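Long-range contact in B-type Cna protein (Enterococcus faecium, PDB 6FWY), which is of unknown function but carries a thioester domain of a bacterial cell-surface protein, a kind of domain thought to attach covalently to host targets: residues 172-186 with 213-226. Sequence-based numbering, arbitrary orientation.
Sequences YHTFTYKTASNKTGN and TVKLNSSFTIKVPV
Strands 172-181 and 218-225 are antiparallel neighbours in a five-stranded sheet, their axes running at 157° to each other, and the pairing ends in a G1 beta bulge where Thr179 stands opposite two residues, Asn217 and Ser218. The hydroxyl of Thr179 works both ways there: OG1, set between its own backbone N and carbonyl carbon (chi1 63°), donates to Lys215 O at 2.6 Å and accepts from Ser218 N at 3.0 Å. Next to it the Asn217 amide turns back on Ser181, OD1 taking Ser181 N at 2.9 Å and ND2 giving to Ser181 O at 2.9 Å, with that oxygen in the amide plane. Leu216 CD1 reaches Ser181 CB at 3.7 Å. Further along, the Tyr177 and Phe220 rings are roughly parallel (planes at 23°) but barely overlap; Tyr177 CB makes a CH-pi contact over the Phe220 face, offset toward its rim, while Thr179 CG2 meets the edge. Phe175, Ile222 and Val224 continue this side against strands 231-250 and 258-277. On the other face, Thr176 OG1 and Thr221 OG1 hydrogen-bond at 2.7 Å. At the far end Val226 CG1 makes a CH-pi contact over the His173 ring, 4.0 Å from its centroid, while His173 ND1 is hydrogen-bonded to Asp168 OD1.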
ATOM      1  N   TYR A 172      22.466  -2.359 -36.697  1.00 43.21           N
ATOM      2  CA  TYR A 172      22.481  -2.161 -35.243  1.00 42.63           C
ATOM      3  C   TYR A 172      22.886  -3.410 -34.477  1.00 43.08           C
ATOM      4  O   TYR A 172      22.515  -4.530 -34.857  1.00 43.58           O
ATOM      5  CB  TYR A 172      21.092  -1.731 -34.765  1.00 42.60           C
ATOM      6  CG  TYR A 172      20.721  -0.344 -35.194  1.00 42.29           C
ATOM      7  CD1 TYR A 172      21.179   0.757 -34.485  1.00 41.52           C
ATOM      8  CD2 TYR A 172      19.913  -0.124 -36.312  1.00 43.63           C
ATOM      9  CE1 TYR A 172      20.850   2.042 -34.854  1.00 42.53           C
ATOM     10  CE2 TYR A 172      19.588   1.174 -36.714  1.00 44.15           C
ATOM     11  CZ  TYR A 172      20.061   2.252 -35.981  1.00 43.66           C
ATOM     12  OH  TYR A 172      19.776   3.544 -36.347  1.00 45.04           O
ATOM     13  N   HIS A 173      23.646  -3.196 -33.393  1.00 42.60           N
ATOM     14  CA  HIS A 173      23.694  -4.131 -32.282  1.00 42.14           C
ATOM     15  C   HIS A 173      22.425  -3.871 -31.483  1.00 41.98           C
ATOM     16  O   HIS A 173      22.155  -2.721 -31.148  1.00 41.60           O
ATOM     17  CB  HIS A 173      24.899  -3.884 -31.357  1.00 42.30           C
ATOM     18  CG  HIS A 173      26.237  -3.972 -32.028  1.00 42.03           C
ATOM     19  ND1 HIS A 173      26.742  -5.150 -32.537  1.00 42.83           N
ATOM     20  CD2 HIS A 173      27.196  -3.032 -32.223  1.00 41.77           C
ATOM     21  CE1 HIS A 173      27.946  -4.929 -33.032  1.00 42.76           C
ATOM     22  NE2 HIS A 173      28.247  -3.653 -32.850  1.00 42.40           N
ATOM     23  N   THR A 174      21.650  -4.919 -31.187  1.00 42.36           N
ATOM     24  CA  THR A 174      20.375  -4.784 -30.454  1.00 42.13           C
ATOM     25  C   THR A 174      20.436  -5.482 -29.078  1.00 42.10           C
ATOM     26  O   THR A 174      21.046  -6.541 -28.933  1.00 42.45           O
ATOM     27  CB  THR A 174      19.150  -5.300 -31.255  1.00 42.99           C
ATOM     28  OG1 THR A 174      19.090  -6.720 -31.217  1.00 43.97           O
ATOM     29  CG2 THR A 174      19.194  -4.831 -32.707  1.00 43.62           C
ATOM     30  N   PHE A 175      19.801  -4.872 -28.083  1.00 41.37           N
ATOM     31  CA  PHE A 175      19.742  -5.405 -26.724  1.00 41.63           C
ATOM     32  C   PHE A 175      18.302  -5.292 -26.231  1.00 41.63           C
ATOM     33  O   PHE A 175      17.785  -4.189 -26.054  1.00 39.78           O
ATOM     34  CB  PHE A 175      20.681  -4.622 -25.795  1.00 40.91           C
ATOM     35  CG  PHE A 175      22.104  -4.598 -26.262  1.00 41.01           C
ATOM     36  CD1 PHE A 175      22.983  -5.617 -25.903  1.00 41.77           C
ATOM     37  CD2 PHE A 175      22.557  -3.575 -27.089  1.00 40.40           C
ATOM     38  CE1 PHE A 175      24.296  -5.605 -26.351  1.00 42.30           C
ATOM     39  CE2 PHE A 175      23.865  -3.548 -27.542  1.00 40.68           C
ATOM     40  CZ  PHE A 175      24.744  -4.556 -27.183  1.00 41.81           C
ATOM     41  N   THR A 176      17.645  -6.427 -26.032  1.00 43.00           N
ATOM     42  CA  THR A 176      16.263  -6.458 -25.561  1.00 43.25           C
ATOM     43  C   THR A 176      16.222  -6.726 -24.056  1.00 43.26           C
ATOM     44  O   THR A 176      16.993  -7.522 -23.544  1.00 44.26           O
ATOM     45  CB  THR A 176      15.431  -7.484 -26.353  1.00 44.86           C
ATOM     46  OG1 THR A 176      15.530  -7.165 -27.743  1.00 44.44           O
ATOM     47  CG2 THR A 176      13.953  -7.473 -25.930  1.00 45.08           C
ATOM     48  N   TYR A 177      15.316  -6.037 -23.365  1.00 42.66           N
ATOM     49  CA  TYR A 177      15.132  -6.135 -21.911  1.00 42.12           C
ATOM     50  C   TYR A 177      13.651  -6.329 -21.582  1.00 42.70           C
ATOM     51  O   TYR A 177      12.803  -5.794 -22.273  1.00 42.54           O
ATOM     52  CB  TYR A 177      15.641  -4.865 -21.220  1.00 40.60           C
ATOM     53  CG  TYR A 177      17.102  -4.596 -21.436  1.00 40.54           C
ATOM     54  CD1 TYR A 177      17.534  -3.918 -22.586  1.00 39.63           C
ATOM     55  CD2 TYR A 177      18.063  -5.015 -20.515  1.00 40.50           C
ATOM     56  CE1 TYR A 177      18.873  -3.660 -22.802  1.00 39.61           C
ATOM     57  CE2 TYR A 177      19.417  -4.769 -20.726  1.00 40.98           C
ATOM     58  CZ  TYR A 177      19.819  -4.091 -21.876  1.00 40.21           C
ATOM     59  OH  TYR A 177      21.147  -3.827 -22.117  1.00 40.58           O
ATOM     60  N   LYS A 178      13.349  -7.127 -20.564  1.00 43.18           N
ATOM     61  CA  LYS A 178      11.986  -7.267 -20.012  1.00 43.69           C
ATOM     62  C   LYS A 178      11.797  -6.417 -18.753  1.00 42.22           C
ATOM     63  O   LYS A 178      12.632  -6.463 -17.860  1.00 41.95           O
ATOM     64  CB  LYS A 178      11.684  -8.736 -19.680  1.00 45.28           C
ATOM     65  CG  LYS A 178      11.428  -9.537 -20.941  1.00 47.16           C
ATOM     66  CD  LYS A 178      11.410 -11.027 -20.748  1.00 49.48           C
ATOM     67  CE  LYS A 178      11.203 -11.635 -22.121  1.00 51.03           C
ATOM     68  NZ  LYS A 178      11.408 -13.113 -22.157  1.00 53.73           N
ATOM     69  N   THR A 179      10.698  -5.672 -18.701  1.00 41.70           N
ATOM     70  CA  THR A 179      10.290  -4.940 -17.505  1.00 40.87           C
ATOM     71  C   THR A 179       9.263  -5.774 -16.746  1.00 42.06           C
ATOM     72  O   THR A 179       8.493  -6.522 -17.363  1.00 43.41           O
ATOM     73  CB  THR A 179       9.653  -3.574 -17.807  1.00 40.05           C
ATOM     74  OG1 THR A 179       8.451  -3.759 -18.550  1.00 40.42           O
ATOM     75  CG2 THR A 179      10.603  -2.687 -18.575  1.00 39.49           C
ATOM     76  N   ALA A 180       9.254  -5.634 -15.419  1.00 41.08           N
ATOM     77  CA  ALA A 180       8.281  -6.311 -14.574  1.00 42.18           C
ATOM     78  C   ALA A 180       7.969  -5.505 -13.316  1.00 40.90           C
ATOM     79  O   ALA A 180       8.851  -4.878 -12.738  1.00 39.50           O
ATOM     80  CB  ALA A 180       8.768  -7.710 -14.196  1.00 43.62           C
ATOM     81  N   SER A 181       6.703  -5.529 -12.907  1.00 41.40           N
ATOM     82  CA  SER A 181       6.255  -4.864 -11.687  1.00 40.55           C
ATOM     83  C   SER A 181       4.923  -5.438 -11.215  1.00 41.43           C
ATOM     84  O   SER A 181       4.100  -5.876 -12.016  1.00 42.26           O
ATOM     85  CB  SER A 181       6.113  -3.355 -11.907  1.00 39.31           C
ATOM     86  OG  SER A 181       5.853  -2.668 -10.687  1.00 38.60           O
ATOM     87  N   ASN A 182       4.717  -5.406  -9.900  1.00 40.86           N
ATOM     88  CA  ASN A 182       3.414  -5.714  -9.318  1.00 41.80           C
ATOM     89  C   ASN A 182       2.513  -4.480  -9.165  1.00 40.86           C
ATOM     90  O   ASN A 182       1.442  -4.584  -8.598  1.00 40.50           O
ATOM     91  CB  ASN A 182       3.571  -6.435  -7.984  1.00 41.73           C
ATOM     92  CG  ASN A 182       4.149  -5.546  -6.898  1.00 40.45           C
ATOM     93  OD1 ASN A 182       4.814  -4.547  -7.185  1.00 38.81           O
ATOM     94  ND2 ASN A 182       3.917  -5.920  -5.644  1.00 40.39           N
ATOM     95  N   LYS A 183       2.945  -3.321  -9.669  1.00 40.17           N
ATOM     96  CA  LYS A 183       2.125  -2.103  -9.681  1.00 39.85           C
ATOM     97  C   LYS A 183       2.015  -1.575 -11.114  1.00 40.31           C
ATOM     98  O   LYS A 183       2.868  -1.840 -11.943  1.00 39.89           O
ATOM     99  CB  LYS A 183       2.732  -1.027  -8.772  1.00 38.52           C
ATOM    100  CG  LYS A 183       3.027  -1.460  -7.335  1.00 38.25           C
ATOM    101  CD  LYS A 183       1.770  -1.777  -6.539  1.00 38.62           C
ATOM    102  CE  LYS A 183       2.091  -2.384  -5.165  1.00 38.59           C
ATOM    103  NZ  LYS A 183       2.918  -1.485  -4.314  1.00 37.52           N
ATOM    104  N   THR A 184       0.952  -0.821 -11.381  1.00 41.20           N
ATOM    105  CA  THR A 184       0.732  -0.216 -12.696  1.00 42.33           C
ATOM    106  C   THR A 184       1.400   1.168 -12.748  1.00 41.09           C
ATOM    107  O   THR A 184       1.479   1.888 -11.727  1.00 39.92           O
ATOM    108  CB  THR A 184      -0.780  -0.122 -13.059  1.00 44.36           C
ATOM    109  OG1 THR A 184      -1.425   0.899 -12.281  1.00 44.54           O
ATOM    110  CG2 THR A 184      -1.517  -1.456 -12.788  1.00 45.23           C
ATOM    111  N   GLY A 185       1.886   1.517 -13.937  1.00 40.86           N
ATOM    112  CA  GLY A 185       2.602   2.764 -14.177  1.00 40.00           C
ATOM    113  C   GLY A 185       3.548   2.627 -15.362  1.00 40.03           C
ATOM    114  O   GLY A 185       3.235   1.935 -16.321  1.00 41.50           O
ATOM    115  N   ASN A 186       4.697   3.296 -15.294  1.00 38.97           N
ATOM    116  CA  ASN A 186       5.739   3.216 -16.338  1.00 39.38           C
ATOM    117  C   ASN A 186       7.101   3.454 -15.709  1.00 38.07           C
ATOM    118  O   ASN A 186       7.187   3.703 -14.506  1.00 37.80           O
ATOM    119  CB  ASN A 186       5.472   4.221 -17.496  1.00 40.14           C
ATOM    120  CG  ASN A 186       5.412   5.659 -17.035  1.00 40.39           C
ATOM    121  OD1 ASN A 186       6.132   6.088 -16.136  1.00 40.79           O
ATOM    122  ND2 ASN A 186       4.562   6.423 -17.671  1.00 42.14           N
ATOM    123  N   THR A 213      10.864   6.625 -22.065  1.00 41.39           N
ATOM    124  CA  THR A 213       9.852   6.010 -21.204  1.00 40.61           C
ATOM    125  C   THR A 213       9.464   4.631 -21.741  1.00 40.06           C
ATOM    126  O   THR A 213       9.281   4.470 -22.929  1.00 41.04           O
ATOM    127  CB  THR A 213       8.629   6.937 -21.063  1.00 41.94           C
ATOM    128  OG1 THR A 213       9.076   8.230 -20.646  1.00 42.64           O
ATOM    129  CG2 THR A 213       7.629   6.406 -20.020  1.00 41.53           C
ATOM    130  N   VAL A 214       9.376   3.645 -20.852  1.00 39.16           N
ATOM    131  CA  VAL A 214       9.033   2.261 -21.207  1.00 39.20           C
ATOM    132  C   VAL A 214       7.847   1.790 -20.383  1.00 39.55           C
ATOM    133  O   VAL A 214       7.546   2.348 -19.315  1.00 38.72           O
ATOM    134  CB  VAL A 214      10.216   1.276 -21.031  1.00 38.82           C
ATOM    135  CG1 VAL A 214      11.394   1.680 -21.895  1.00 38.65           C
ATOM    136  CG2 VAL A 214      10.682   1.185 -19.579  1.00 37.93           C
ATOM    137  N   LYS A 215       7.178   0.761 -20.878  1.00 40.53           N
ATOM    138  CA  LYS A 215       6.064   0.166 -20.169  1.00 41.12           C
ATOM    139  C   LYS A 215       6.571  -0.878 -19.186  1.00 40.27           C
ATOM    140  O   LYS A 215       7.643  -1.417 -19.368  1.00 39.46           O
ATOM    141  CB  LYS A 215       5.080  -0.441 -21.165  1.00 42.83           C
ATOM    142  CG  LYS A 215       4.275   0.628 -21.878  1.00 44.48           C
ATOM    143  CD  LYS A 215       3.789   0.153 -23.240  1.00 46.60           C
ATOM    144  CE  LYS A 215       2.637   1.003 -23.758  1.00 48.77           C
ATOM    145  NZ  LYS A 215       1.316   0.524 -23.228  1.00 50.45           N
ATOM    146  N   LEU A 216       5.772  -1.118 -18.149  1.00 40.69           N
ATOM    147  CA  LEU A 216       6.004  -2.189 -17.165  1.00 40.69           C
ATOM    148  C   LEU A 216       5.306  -3.463 -17.618  1.00 42.38           C
ATOM    149  O   LEU A 216       4.238  -3.402 -18.222  1.00 44.25           O
ATOM    150  CB  LEU A 216       5.450  -1.788 -15.801  1.00 39.78           C
ATOM    151  CG  LEU A 216       5.951  -0.477 -15.226  1.00 38.52           C
ATOM    152  CD1 LEU A 216       5.391  -0.266 -13.815  1.00 38.22           C
ATOM    153  CD2 LEU A 216       7.465  -0.442 -15.196  1.00 37.69           C
ATOM    154  N   ASN A 217       5.893  -4.608 -17.282  1.00 42.34           N
ATOM    155  CA  ASN A 217       5.398  -5.920 -17.724  1.00 44.14           C
ATOM    156  C   ASN A 217       5.326  -5.981 -19.254  1.00 45.43           C
ATOM    157  O   ASN A 217       4.308  -6.339 -19.856  1.00 47.20           O
ATOM    158  CB  ASN A 217       4.073  -6.262 -17.037  1.00 44.78           C
ATOM    159  CG  ASN A 217       4.199  -6.238 -15.515  1.00 43.37           C
ATOM    160  OD1 ASN A 217       5.112  -6.834 -14.971  1.00 43.51           O
ATOM    161  ND2 ASN A 217       3.324  -5.517 -14.838  1.00 42.16           N
ATOM    162  N   SER A 218       6.444  -5.610 -19.862  1.00 44.67           N
ATOM    163  CA  SER A 218       6.572  -5.481 -21.305  1.00 45.55           C
ATOM    164  C   SER A 218       8.034  -5.713 -21.684  1.00 44.82           C
ATOM    165  O   SER A 218       8.775  -6.355 -20.944  1.00 44.62           O
ATOM    166  CB  SER A 218       6.100  -4.078 -21.729  1.00 45.25           C
ATOM    167  OG  SER A 218       6.017  -3.969 -23.140  1.00 46.31           O
ATOM    168  N   SER A 219       8.451  -5.218 -22.838  1.00 44.59           N
ATOM    169  CA  SER A 219       9.860  -5.218 -23.185  1.00 43.61           C
ATOM    170  C   SER A 219      10.219  -4.012 -24.017  1.00 42.76           C
ATOM    171  O   SER A 219       9.352  -3.316 -24.517  1.00 42.99           O
ATOM    172  CB  SER A 219      10.247  -6.514 -23.894  1.00 44.76           C
ATOM    173  OG  SER A 219       9.350  -6.833 -24.920  1.00 46.54           O
ATOM    174  N   PHE A 220      11.510  -3.744 -24.107  1.00 41.59           N
ATOM    175  CA  PHE A 220      12.037  -2.740 -25.007  1.00 41.69           C
ATOM    176  C   PHE A 220      13.382  -3.190 -25.532  1.00 41.68           C
ATOM    177  O   PHE A 220      13.982  -4.107 -25.007  1.00 41.62           O
ATOM    178  CB  PHE A 220      12.137  -1.357 -24.335  1.00 40.78           C
ATOM    179  CG  PHE A 220      13.079  -1.304 -23.190  1.00 39.67           C
ATOM    180  CD1 PHE A 220      14.429  -1.039 -23.394  1.00 39.35           C
ATOM    181  CD2 PHE A 220      12.630  -1.516 -21.905  1.00 39.85           C
ATOM    182  CE1 PHE A 220      15.318  -1.041 -22.333  1.00 38.98           C
ATOM    183  CE2 PHE A 220      13.493  -1.467 -20.827  1.00 39.34           C
ATOM    184  CZ  PHE A 220      14.851  -1.248 -21.045  1.00 39.22           C
ATOM    185  N   THR A 221      13.847  -2.513 -26.574  1.00 41.64           N
ATOM    186  CA  THR A 221      15.108  -2.828 -27.235  1.00 40.73           C
ATOM    187  C   THR A 221      15.931  -1.552 -27.396  1.00 39.76           C
ATOM    188  O   THR A 221      15.412  -0.534 -27.827  1.00 40.27           O
ATOM    189  CB  THR A 221      14.846  -3.548 -28.565  1.00 41.64           C
ATOM    190  OG1 THR A 221      14.228  -4.808 -28.297  1.00 42.26           O
ATOM    191  CG2 THR A 221      16.134  -3.805 -29.329  1.00 41.74           C
ATOM    192  N   ILE A 222      17.200  -1.620 -27.003  1.00 39.17           N
ATOM    193  CA  ILE A 222      18.182  -0.577 -27.252  1.00 39.19           C
ATOM    194  C   ILE A 222      18.978  -0.992 -28.488  1.00 39.66           C
ATOM    195  O   ILE A 222      19.371  -2.152 -28.611  1.00 39.58           O
ATOM    196  CB  ILE A 222      19.124  -0.364 -26.038  1.00 38.91           C
ATOM    197  CG1 ILE A 222      18.315   0.150 -24.851  1.00 39.00           C
ATOM    198  CG2 ILE A 222      20.238   0.632 -26.369  1.00 38.96           C
ATOM    199  CD1 ILE A 222      19.075   0.271 -23.558  1.00 38.96           C
ATOM    200  N   LYS A 223      19.207  -0.038 -29.389  1.00 39.82           N
ATOM    201  CA  LYS A 223      19.936  -0.286 -30.632  1.00 40.16           C
ATOM    202  C   LYS A 223      21.135   0.636 -30.752  1.00 39.59           C
ATOM    203  O   LYS A 223      20.996   1.845 -30.639  1.00 40.04           O
ATOM    204  CB  LYS A 223      19.006  -0.114 -31.825  1.00 41.08           C
ATOM    205  CG  LYS A 223      17.801  -1.038 -31.762  1.00 41.96           C
ATOM    206  CD  LYS A 223      17.210  -1.310 -33.117  1.00 43.54           C
ATOM    207  CE  LYS A 223      16.019  -2.240 -32.996  1.00 44.45           C
ATOM    208  NZ  LYS A 223      15.482  -2.697 -34.291  1.00 46.59           N
ATOM    209  N   VAL A 224      22.301   0.052 -30.984  1.00 39.43           N
ATOM    210  CA  VAL A 224      23.573   0.766 -31.035  1.00 39.68           C
ATOM    211  C   VAL A 224      24.129   0.531 -32.436  1.00 39.68           C
ATOM    212  O   VAL A 224      24.290  -0.618 -32.829  1.00 39.23           O
ATOM    213  CB  VAL A 224      24.561   0.237 -29.961  1.00 39.78           C
ATOM    214  CG1 VAL A 224      25.918   0.933 -30.055  1.00 40.15           C
ATOM    215  CG2 VAL A 224      23.972   0.412 -28.559  1.00 39.57           C
ATOM    216  N   PRO A 225      24.410   1.609 -33.197  1.00 40.24           N
ATOM    217  CA  PRO A 225      24.913   1.398 -34.570  1.00 40.97           C
ATOM    218  C   PRO A 225      26.174   0.534 -34.622  1.00 41.02           C
ATOM    219  O   PRO A 225      27.073   0.703 -33.789  1.00 40.67           O
ATOM    220  CB  PRO A 225      25.202   2.819 -35.055  1.00 41.18           C
ATOM    221  CG  PRO A 225      24.334   3.700 -34.249  1.00 41.12           C
ATOM    222  CD  PRO A 225      24.233   3.048 -32.896  1.00 40.67           C
ATOM    223  N   VAL A 226      26.235  -0.395 -35.581  1.00 41.25           N
ATOM    224  CA  VAL A 226      27.419  -1.274 -35.717  1.00 41.54           C
ATOM    225  C   VAL A 226      28.700  -0.508 -36.076  1.00 41.61           C
ATOM    226  O   VAL A 226      29.788  -1.044 -35.985  1.00 42.53           O
ATOM    227  CB  VAL A 226      27.201  -2.453 -36.710  1.00 42.15           C
ATOM    228  CG1 VAL A 226      26.064  -3.362 -36.234  1.00 41.94           C
ATOM    229  CG2 VAL A 226      26.961  -1.978 -38.140  1.00 42.53           C
TER